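Local atomic coordinates of HEPN domain-containing protein (Thermotoga maritima, PDB entry 1O3U), a protein that is of unknown function but has the helical-bundle HEPN domain, a family often associated with nucleotide binding or RNA metabolism. Residues E21-D26 against F37-A42; D14-D19 against E44-A49; S62-L67 against H83-D88. All blocks are in the same frame, centred on the assembly; numbering follows the deposited sequence.

How the contacts relate
All three contacts lie within one all-helical HEPN domain. Contacts 1 and 2 are successive levels of the same antiparallel pair, helix 11-28 against helix 32-54; their centres are about 11 Å apart, and along the chain contact 1 falls between the two segments of contact 2. Contact 3 follows later, joining helix 63-70 to helix 78-88. Its centre is about 13 Å from that of contact 2 and about 15 Å from that of contact 1, across the chain's centre from the latter. Helix 32-54 connects the two regions: Val-47 packs on Phe-66, and Gln-40 NE2 reaches Leu-87 O. Contacts 1 and 2 also help form the dimer interface, whereas contact 3 stays within its subunit.

Contact 1 (E21-D26 against F37-A42); sequences EHAKHD and FSSQQA
His-22 NE2 is gripped by one full hydrogen bond, to Asp-26 OD2 of the second subunit; the reciprocal bond, from His-22 NE2 of that subunit, holds Asp-26 OD2 here. The ring stands anti to its backbone N (chi1 -155°), and its other nitrogen, His-22 ND1, lies 3.1 Å from a water.

Ser-38 OG has two weak bonds. One is to Trp-34 O, a turn back on its own helix, toward which chi1 (-71°) turns the hydroxyl; the other is to the same water, 3.5 Å from Ser-38 OG. The hydroxyl, oblique to the ring and 3.9 Å from His-22 CG, is thus linked to ND1 by this water, weakly on the serine side.

The tightest point is carbon on carbon. Ala-23 CB presses on Ser-38 CB at 3.5 Å, closer than usual van der Waals contact, and Ser-39 OG touches Ala-23 CB at 3.7 Å while bonding back to Ala-35 O. With such small side chains between them, the segments 21-26 and 37-42 run antiparallel, their axes 8.1 Å apart.

Small groups thus make the pairing within the subunit, while His-22 and Asp-26 have their strongest polar partners in the second subunit. There the aspartate may favour a protonated imidazole, though the stacked His-22 rings of the two subunits would tend to resist two charges.

Contact 2 (D14-D19 against E44-A49); sequences DAAKDD and EKAVKA
The charged part of this contact is one salt bridge, in which Lys-45 NZ donates to Asp-19 OD2 at 2.4 Å. That is well below the usual length for such a bond, so either the approach is strained or the lysine tip is less surely placed. NZ enters on the syn side of OD2, the side of the other carboxylate oxygen, but does not grip both evenly, since Asp-19 OD1 is 3.4 Å from Lys-45 NZ. The lysine runs extended as far as CE and then bends at chi4 (97°), which turns the ammonium onto the acid; the two side chains cross at about a right angle. On the other side, Asp-19 CG is anti to its carbonyl carbon (chi1 -74°), which aims OD2 at Lys-45. A second acceptor for Lys-45 NZ is Gln-41 OE1 of the second subunit, so the ammonium ties both helices of one subunit to the other.

Helices 11-28 and 32-54 form an antiparallel pair in the HEPN helical bundle; segments 14-19 and 44-49 cross at -164° with their axes 8.0 Å apart. Such close spacing goes with alanines at the interface.

The apolar contacts lie along the same lysine and beside it. Ala-15 CB rests against Lys-45 CD at 3.7 Å, so the aliphatic stem is packed on the way to its charged tip. Ala-16 CB meets Lys-45 CB at 3.8 Å and Ala-46 CB at 4.1 Å. The Ala-16 CB methyl also packs closely on the backbone, 3.6 Å from Ala-46 N.

Contact 3 (S62-L67 against H83-D88); sequences SVPDFL and HALELD
A capping box starts helix 63-70 where it packs on segment 83-88. Ser-62 is the N-cap: its OG accepts from Asp-65 N at 2.9 Å, and the return bond, Ser-62 N to Asp-65 OD2, is nearly straight but weak at 3.3 Å. Asp-65 OD2 also takes Tyr-61 N. With chi1 at 73°, Ser-62 OG sits between its own backbone N and carbonyl carbon, turned in toward the helix start. A water 2.8 Å from Ser-62 OG donates to Asp-88 OD2, extending the cap to the other segment. Asp-88 OD1 comes within 3.1 Å of Ser-62 CB, a close approach without a hydrogen bond. An alanine in place of Ser-62 would remove the acceptor of Asp-65 N and the water's hold on this segment, and would probably loosen the helix start and its link to Asp-88.

Segments 63-67 and 83-88 are roughly antiparallel neighbours in the HEPN fold, with 148° between their N-to-C directions. Pro-64 turns the CG-CD edge of its ring to the other helix, crossing Leu-85 and Asp-88 obliquely: CG touches Leu-85 CD2 at 3.7 Å. Deeper in, Ala-84 CB is the methyl that two branched side chains touch, meeting Val-63 CG1 at 3.7 Å and Leu-67 CD1 at 3.7 Å. Val-63 carries this packing onward to Ala-43 of helix 32-54 and Ile-124 of helix 104-132.

Contact 1 (E21-D26 against F37-A42)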
loop_
_atom_site.group_PDB
_atom_site.type_symbol
_atom_site.label_atom_id
_atom_site.label_comp_id
_atom_site.label_asym_id
_atom_site.label_seq_id
_atom_site.Cartn_x
_atom_site.Cartn_y
_atom_site.Cartn_z
ATOM N N GLU A 21 0.132 -1.664 -10.605
ATOM C CA GLU A 21 1.320 -1.509 -11.432
ATOM C C GLU A 21 2.544 -1.997 -10.682
ATOM O O GLU A 21 3.400 -2.668 -11.263
ATOM C CB GLU A 21 1.496 -0.083 -11.876
ATOM C CG GLU A 21 2.542 0.069 -12.957
ATOM C CD GLU A 21 2.104 -0.429 -14.341
ATOM O OE1 GLU A 21 0.914 -0.811 -14.583
ATOM O OE2 GLU A 21 3.001 -0.462 -15.210
ATOM N N HIS A 22 2.607 -1.686 -9.390
ATOM C CA HIS A 22 3.665 -2.199 -8.509
ATOM C C HIS A 22 3.693 -3.725 -8.546
ATOM O O HIS A 22 4.755 -4.333 -8.705
ATOM C CB HIS A 22 3.504 -1.737 -7.063
ATOM C CG HIS A 22 4.793 -1.713 -6.271
ATOM N ND1 HIS A 22 4.866 -1.216 -4.986
ATOM C CD2 HIS A 22 6.060 -2.075 -6.601
ATOM C CE1 HIS A 22 6.116 -1.290 -4.559
ATOM N NE2 HIS A 22 6.858 -1.794 -5.522
ATOM N N ALA A 23 2.529 -4.354 -8.370
ATOM C CA ALA A 23 2.427 -5.803 -8.400
ATOM C C ALA A 23 2.962 -6.398 -9.723
ATOM O O ALA A 23 3.652 -7.421 -9.720
ATOM C CB ALA A 23 1.032 -6.213 -8.203
ATOM N N LYS A 24 2.572 -5.777 -10.832
ATOM C CA LYS A 24 2.964 -6.219 -12.138
ATOM C C LYS A 24 4.498 -6.080 -12.356
ATOM O O LYS A 24 5.115 -6.928 -12.998
ATOM C CB LYS A 24 2.178 -5.447 -13.181
ATOM C CG LYS A 24 0.720 -5.903 -13.287
ATOM C CD LYS A 24 0.034 -5.208 -14.403
ATOM C CE LYS A 24 -1.420 -5.588 -14.402
ATOM N NZ LYS A 24 -2.119 -5.008 -15.529
ATOM N N HIS A 25 5.075 -5.036 -11.797
ATOM C CA HIS A 25 6.520 -4.822 -11.834
ATOM C C HIS A 25 7.236 -5.889 -11.043
ATOM O O HIS A 25 8.223 -6.473 -11.521
ATOM C CB HIS A 25 6.847 -3.453 -11.265
ATOM C CG HIS A 25 8.284 -3.067 -11.432
ATOM N ND1 HIS A 25 9.195 -3.155 -10.405
ATOM C CD2 HIS A 25 8.965 -2.601 -12.506
ATOM C CE1 HIS A 25 10.377 -2.746 -10.836
ATOM N NE2 HIS A 25 10.268 -2.415 -12.112
ATOM N N ASP A 26 6.749 -6.153 -9.829
ATOM C CA ASP A 26 7.319 -7.222 -8.997
ATOM C C ASP A 26 7.176 -8.582 -9.699
ATOM O O ASP A 26 8.126 -9.380 -9.706
ATOM C CB ASP A 26 6.659 -7.298 -7.625
ATOM C CG ASP A 26 7.158 -6.206 -6.659
ATOM O OD1 ASP A 26 8.351 -5.813 -6.705
ATOM O OD2 ASP A 26 6.407 -5.711 -5.841
ATOM N N PHE A 37 1.527 -9.437 -2.314
ATOM C CA PHE A 37 1.291 -8.365 -1.339
ATOM C C PHE A 37 0.655 -7.106 -1.970
ATOM O O PHE A 37 -0.349 -6.584 -1.483
ATOM C CB PHE A 37 2.629 -8.028 -0.672
ATOM C CG PHE A 37 2.552 -6.894 0.291
ATOM C CD1 PHE A 37 1.987 -7.067 1.535
ATOM C CD2 PHE A 37 3.075 -5.657 -0.035
ATOM C CE1 PHE A 37 1.927 -6.014 2.446
ATOM C CE2 PHE A 37 2.991 -4.600 0.857
ATOM C CZ PHE A 37 2.450 -4.786 2.100
ATOM N N SER A 38 1.252 -6.627 -3.056
ATOM C CA SER A 38 0.775 -5.446 -3.770
ATOM C C SER A 38 -0.653 -5.659 -4.308
ATOM O O SER A 38 -1.453 -4.732 -4.354
ATOM C CB SER A 38 1.688 -5.146 -4.941
ATOM O OG SER A 38 2.937 -4.669 -4.491
ATOM N N SER A 39 -0.936 -6.871 -4.780
ATOM C CA SER A 39 -2.260 -7.224 -5.315
ATOM C C SER A 39 -3.358 -7.103 -4.220
ATOM O O SER A 39 -4.468 -6.581 -4.476
ATOM C CB SER A 39 -2.223 -8.660 -5.879
ATOM O OG SER A 39 -1.393 -8.697 -7.024
ATOM N N GLN A 40 -3.042 -7.593 -3.023
ATOM C CA GLN A 40 -3.947 -7.466 -1.877
ATOM C C GLN A 40 -4.261 -5.988 -1.619
ATOM O O GLN A 40 -5.419 -5.616 -1.498
ATOM C CB GLN A 40 -3.318 -8.055 -0.601
ATOM C CG GLN A 40 -3.200 -9.510 -0.544
ATOM C CD GLN A 40 -2.480 -9.962 0.739
ATOM O OE1 GLN A 40 -1.512 -9.322 1.186
ATOM N NE2 GLN A 40 -2.962 -11.032 1.334
ATOM N N GLN A 41 -3.216 -5.157 -1.547
ATOM C CA GLN A 41 -3.371 -3.717 -1.328
ATOM C C GLN A 41 -4.192 -3.013 -2.424
ATOM O O GLN A 41 -5.077 -2.188 -2.124
ATOM C CB GLN A 41 -2.002 -3.071 -1.152
ATOM C CG GLN A 41 -1.200 -3.632 0.027
ATOM C CD GLN A 41 -1.781 -3.187 1.341
ATOM O OE1 GLN A 41 -2.168 -2.007 1.487
ATOM N NE2 GLN A 41 -1.886 -4.114 2.293
ATOM N N ALA A 42 -3.935 -3.373 -3.678
ATOM C CA ALA A 42 -4.645 -2.794 -4.822
ATOM C C ALA A 42 -6.136 -3.102 -4.700
ATOM O O ALA A 42 -6.965 -2.222 -4.904
ATOM C CB ALA A 42 -4.120 -3.337 -6.083
HETATM O O HOH W 1 2.251 -1.433 -3.397
#

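Contact 2 (D14-D19 against E44-A49)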
loop_
_atom_site.group_PDB
_atom_site.type_symbol
_atom_site.label_atom_id
_atom_site.label_comp_id
_atom_site.label_asym_id
_atom_site.label_seq_id
_atom_site.Cartn_x
_atom_site.Cartn_y
_atom_site.Cartn_z
ATOM N N ASP A 14 -6.928 5.712 -7.759
ATOM C CA ASP A 14 -5.619 6.009 -8.360
ATOM C C ASP A 14 -4.562 5.209 -7.632
ATOM O O ASP A 14 -3.731 4.542 -8.266
ATOM C CB ASP A 14 -5.282 7.511 -8.267
ATOM C CG ASP A 14 -6.070 8.360 -9.261
ATOM O OD1 ASP A 14 -6.674 7.805 -10.204
ATOM O OD2 ASP A 14 -6.137 9.610 -9.183
ATOM N N ALA A 15 -4.630 5.229 -6.299
ATOM C CA ALA A 15 -3.690 4.471 -5.487
ATOM C C ALA A 15 -3.834 2.972 -5.724
ATOM O O ALA A 15 -2.841 2.275 -5.744
ATOM C CB ALA A 15 -3.836 4.808 -4.029
ATOM N N ALA A 16 -5.057 2.469 -5.918
ATOM C CA ALA A 16 -5.252 1.048 -6.267
ATOM C C ALA A 16 -4.510 0.706 -7.562
ATOM O O ALA A 16 -3.858 -0.336 -7.647
ATOM C CB ALA A 16 -6.713 0.697 -6.410
ATOM N N LYS A 17 -4.647 1.557 -8.571
ATOM C CA LYS A 17 -4.037 1.315 -9.879
ATOM C C LYS A 17 -2.523 1.351 -9.811
ATOM O O LYS A 17 -1.852 0.564 -10.484
ATOM C CB LYS A 17 -4.596 2.289 -10.922
ATOM C CG LYS A 17 -6.056 1.975 -11.274
ATOM C CD LYS A 17 -6.750 3.130 -12.010
ATOM N N ASP A 18 -1.978 2.224 -8.961
ATOM C CA ASP A 18 -0.540 2.265 -8.716
ATOM C C ASP A 18 -0.055 1.001 -8.022
ATOM O O ASP A 18 0.982 0.473 -8.414
ATOM C CB ASP A 18 -0.129 3.466 -7.878
ATOM C CG ASP A 18 -0.292 4.773 -8.605
ATOM O OD1 ASP A 18 -0.537 4.767 -9.836
ATOM O OD2 ASP A 18 -0.191 5.869 -8.005
ATOM N N ASP A 19 -0.761 0.545 -6.973
ATOM C CA ASP A 19 -0.458 -0.751 -6.351
ATOM C C ASP A 19 -0.468 -1.918 -7.379
ATOM O O ASP A 19 0.368 -2.818 -7.334
ATOM C CB ASP A 19 -1.463 -1.102 -5.244
ATOM C CG ASP A 19 -1.266 -0.287 -3.968
ATOM O OD1 ASP A 19 -0.180 0.319 -3.743
ATOM O OD2 ASP A 19 -2.159 -0.271 -3.098
ATOM N N GLU A 44 -7.922 -3.991 -1.986
ATOM C CA GLU A 44 -8.407 -3.220 -0.830
ATOM C C GLU A 44 -8.732 -1.764 -1.152
ATOM O O GLU A 44 -9.816 -1.235 -0.820
ATOM C CB GLU A 44 -7.361 -3.289 0.298
ATOM C CG GLU A 44 -7.255 -4.638 0.929
ATOM C CD GLU A 44 -6.311 -4.685 2.118
ATOM O OE1 GLU A 44 -6.121 -3.624 2.815
ATOM O OE2 GLU A 44 -5.815 -5.824 2.367
ATOM N N LYS A 45 -7.791 -1.089 -1.792
ATOM C CA LYS A 45 -7.951 0.307 -2.114
ATOM C C LYS A 45 -9.110 0.509 -3.116
ATOM O O LYS A 45 -9.853 1.475 -2.999
ATOM C CB LYS A 45 -6.635 0.907 -2.610
ATOM C CG LYS A 45 -5.555 1.034 -1.511
ATOM C CD LYS A 45 -4.353 1.809 -1.978
ATOM C CE LYS A 45 -3.261 1.949 -0.905
ATOM N NZ LYS A 45 -2.152 0.969 -0.994
ATOM N N ALA A 46 -9.268 -0.411 -4.072
ATOM C CA ALA A 46 -10.290 -0.296 -5.117
ATOM C C ALA A 46 -11.672 -0.338 -4.431
ATOM O O ALA A 46 -12.539 0.493 -4.687
ATOM C CB ALA A 46 -10.178 -1.428 -6.107
ATOM N N VAL A 47 -11.858 -1.263 -3.518
ATOM C CA VAL A 47 -13.171 -1.369 -2.852
ATOM C C VAL A 47 -13.457 -0.156 -1.954
ATOM O O VAL A 47 -14.587 0.356 -1.903
ATOM C CB VAL A 47 -13.308 -2.682 -2.070
ATOM C CG1 VAL A 47 -14.686 -2.770 -1.416
ATOM C CG2 VAL A 47 -13.073 -3.891 -2.969
ATOM N N LYS A 48 -12.441 0.325 -1.253
ATOM C CA LYS A 48 -12.572 1.546 -0.456
ATOM C C LYS A 48 -12.996 2.773 -1.287
ATOM O O LYS A 48 -13.704 3.661 -0.780
ATOM C CB LYS A 48 -11.276 1.872 0.270
ATOM C CG LYS A 48 -10.961 0.940 1.370
ATOM C CD LYS A 48 -9.672 1.392 2.070
ATOM C CE LYS A 48 -9.176 0.333 3.040
ATOM N N ALA A 49 -12.554 2.824 -2.544
ATOM C CA ALA A 49 -12.959 3.907 -3.447
ATOM C C ALA A 49 -14.488 3.920 -3.619
ATOM O O ALA A 49 -15.085 4.988 -3.695
ATOM C CB ALA A 49 -12.272 3.772 -4.799
#

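Contact 3 (S62-L67 against H83-D88)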
loop_
_atom_site.group_PDB
_atom_site.type_symbol
_atom_site.label_atom_id
_atom_site.label_comp_id
_atom_site.label_asym_id
_atom_site.label_seq_id
_atom_site.Cartn_x
_atom_site.Cartn_y
_atom_site.Cartn_z
ATOM N N SER A 62 -9.632 -6.582 5.418
ATOM C CA SER A 62 -9.488 -7.497 4.329
ATOM C C SER A 62 -10.427 -7.116 3.175
ATOM O O SER A 62 -11.430 -6.453 3.361
ATOM C CB SER A 62 -9.746 -8.920 4.814
ATOM O OG SER A 62 -11.110 -9.140 5.061
ATOM N N VAL A 63 -10.073 -7.566 1.992
ATOM C CA VAL A 63 -10.955 -7.426 0.823
ATOM C C VAL A 63 -12.247 -8.189 1.026
ATOM O O VAL A 63 -13.292 -7.649 0.724
ATOM C CB VAL A 63 -10.252 -7.857 -0.482
ATOM C CG1 VAL A 63 -11.155 -7.634 -1.690
ATOM C CG2 VAL A 63 -8.978 -7.078 -0.617
ATOM N N PRO A 64 -12.228 -9.419 1.562
ATOM C CA PRO A 64 -13.485 -10.063 1.932
ATOM C C PRO A 64 -14.324 -9.229 2.891
ATOM O O PRO A 64 -15.527 -9.216 2.679
ATOM C CB PRO A 64 -13.041 -11.372 2.594
ATOM C CG PRO A 64 -11.772 -11.655 2.033
ATOM C CD PRO A 64 -11.093 -10.316 1.833
ATOM N N ASP A 65 -13.709 -8.517 3.846
ATOM C CA ASP A 65 -14.441 -7.662 4.784
ATOM C C ASP A 65 -15.212 -6.609 3.994
ATOM O O ASP A 65 -16.419 -6.483 4.123
ATOM C CB ASP A 65 -13.518 -6.938 5.791
ATOM C CG ASP A 65 -13.005 -7.831 6.897
ATOM O OD1 ASP A 65 -13.592 -8.908 7.153
ATOM O OD2 ASP A 65 -11.997 -7.514 7.571
ATOM N N PHE A 66 -14.510 -5.867 3.149
ATOM C CA PHE A 66 -15.131 -4.747 2.452
ATOM C C PHE A 66 -16.170 -5.223 1.425
ATOM O O PHE A 66 -17.237 -4.645 1.310
ATOM C CB PHE A 66 -14.086 -3.881 1.762
ATOM C CG PHE A 66 -13.006 -3.344 2.677
ATOM C CD1 PHE A 66 -13.310 -2.723 3.868
ATOM C CD2 PHE A 66 -11.680 -3.390 2.279
ATOM C CE1 PHE A 66 -12.312 -2.206 4.670
ATOM C CE2 PHE A 66 -10.676 -2.882 3.102
ATOM C CZ PHE A 66 -11.005 -2.284 4.290
ATOM N N LEU A 67 -15.872 -6.267 0.668
ATOM C CA LEU A 67 -16.882 -6.803 -0.285
ATOM C C LEU A 67 -18.122 -7.341 0.392
ATOM O O LEU A 67 -19.224 -7.212 -0.128
ATOM C CB LEU A 67 -16.278 -7.908 -1.151
ATOM C CG LEU A 67 -15.333 -7.519 -2.249
ATOM C CD1 LEU A 67 -15.047 -8.778 -3.062
ATOM C CD2 LEU A 67 -15.947 -6.403 -3.174
ATOM N N HIS A 83 -12.322 -14.665 -5.488
ATOM C CA HIS A 83 -10.997 -14.065 -5.710
ATOM C C HIS A 83 -10.502 -13.320 -4.475
ATOM O O HIS A 83 -9.315 -13.368 -4.135
ATOM C CB HIS A 83 -11.015 -13.080 -6.878
ATOM C CG HIS A 83 -11.378 -13.679 -8.201
ATOM N ND1 HIS A 83 -11.388 -15.035 -8.438
ATOM C CD2 HIS A 83 -11.721 -13.089 -9.373
ATOM C CE1 HIS A 83 -11.754 -15.261 -9.688
ATOM N NE2 HIS A 83 -11.920 -14.093 -10.291
ATOM N N ALA A 84 -11.423 -12.613 -3.822
ATOM C CA ALA A 84 -11.092 -11.822 -2.651
ATOM C C ALA A 84 -10.560 -12.728 -1.565
ATOM O O ALA A 84 -9.625 -12.389 -0.876
ATOM C CB ALA A 84 -12.284 -11.076 -2.152
ATOM N N LEU A 85 -11.150 -13.895 -1.433
ATOM C CA LEU A 85 -10.748 -14.807 -0.375
ATOM C C LEU A 85 -9.362 -15.347 -0.661
ATOM O O LEU A 85 -8.586 -15.489 0.261
ATOM C CB LEU A 85 -11.761 -15.917 -0.206
ATOM C CG LEU A 85 -13.022 -15.318 0.429
ATOM C CD1 LEU A 85 -14.254 -16.161 0.089
ATOM C CD2 LEU A 85 -12.834 -15.175 1.934
ATOM N N GLU A 86 -9.040 -15.571 -1.936
ATOM C CA GLU A 86 -7.702 -15.988 -2.319
ATOM C C GLU A 86 -6.675 -14.889 -2.045
ATOM O O GLU A 86 -5.553 -15.163 -1.615
ATOM C CB GLU A 86 -7.646 -16.372 -3.790
ATOM C CG GLU A 86 -8.483 -17.574 -4.136
ATOM C CD GLU A 86 -7.801 -18.872 -3.789
ATOM O OE1 GLU A 86 -6.674 -19.102 -4.273
ATOM O OE2 GLU A 86 -8.402 -19.660 -3.034
ATOM N N LEU A 87 -7.066 -13.647 -2.282
ATOM C CA LEU A 87 -6.184 -12.513 -2.073
ATOM C C LEU A 87 -5.940 -12.266 -0.600
ATOM O O LEU A 87 -4.894 -11.746 -0.219
ATOM C CB LEU A 87 -6.812 -11.261 -2.652
ATOM C CG LEU A 87 -6.629 -11.069 -4.131
ATOM C CD1 LEU A 87 -7.713 -10.084 -4.635
ATOM C CD2 LEU A 87 -5.187 -10.554 -4.373
ATOM N N ASP A 88 -6.908 -12.642 0.217
ATOM C CA ASP A 88 -6.821 -12.443 1.650
ATOM C C ASP A 88 -5.765 -13.325 2.318
ATOM O O ASP A 88 -5.302 -12.993 3.410
ATOM C CB ASP A 88 -8.172 -12.702 2.296
ATOM C CG ASP A 88 -8.225 -12.221 3.727
ATOM O OD1 ASP A 88 -7.741 -11.101 3.990
ATOM O OD2 ASP A 88 -8.727 -12.889 4.641
HETATM O O HOH W 2 -10.803 -11.753 6.029
#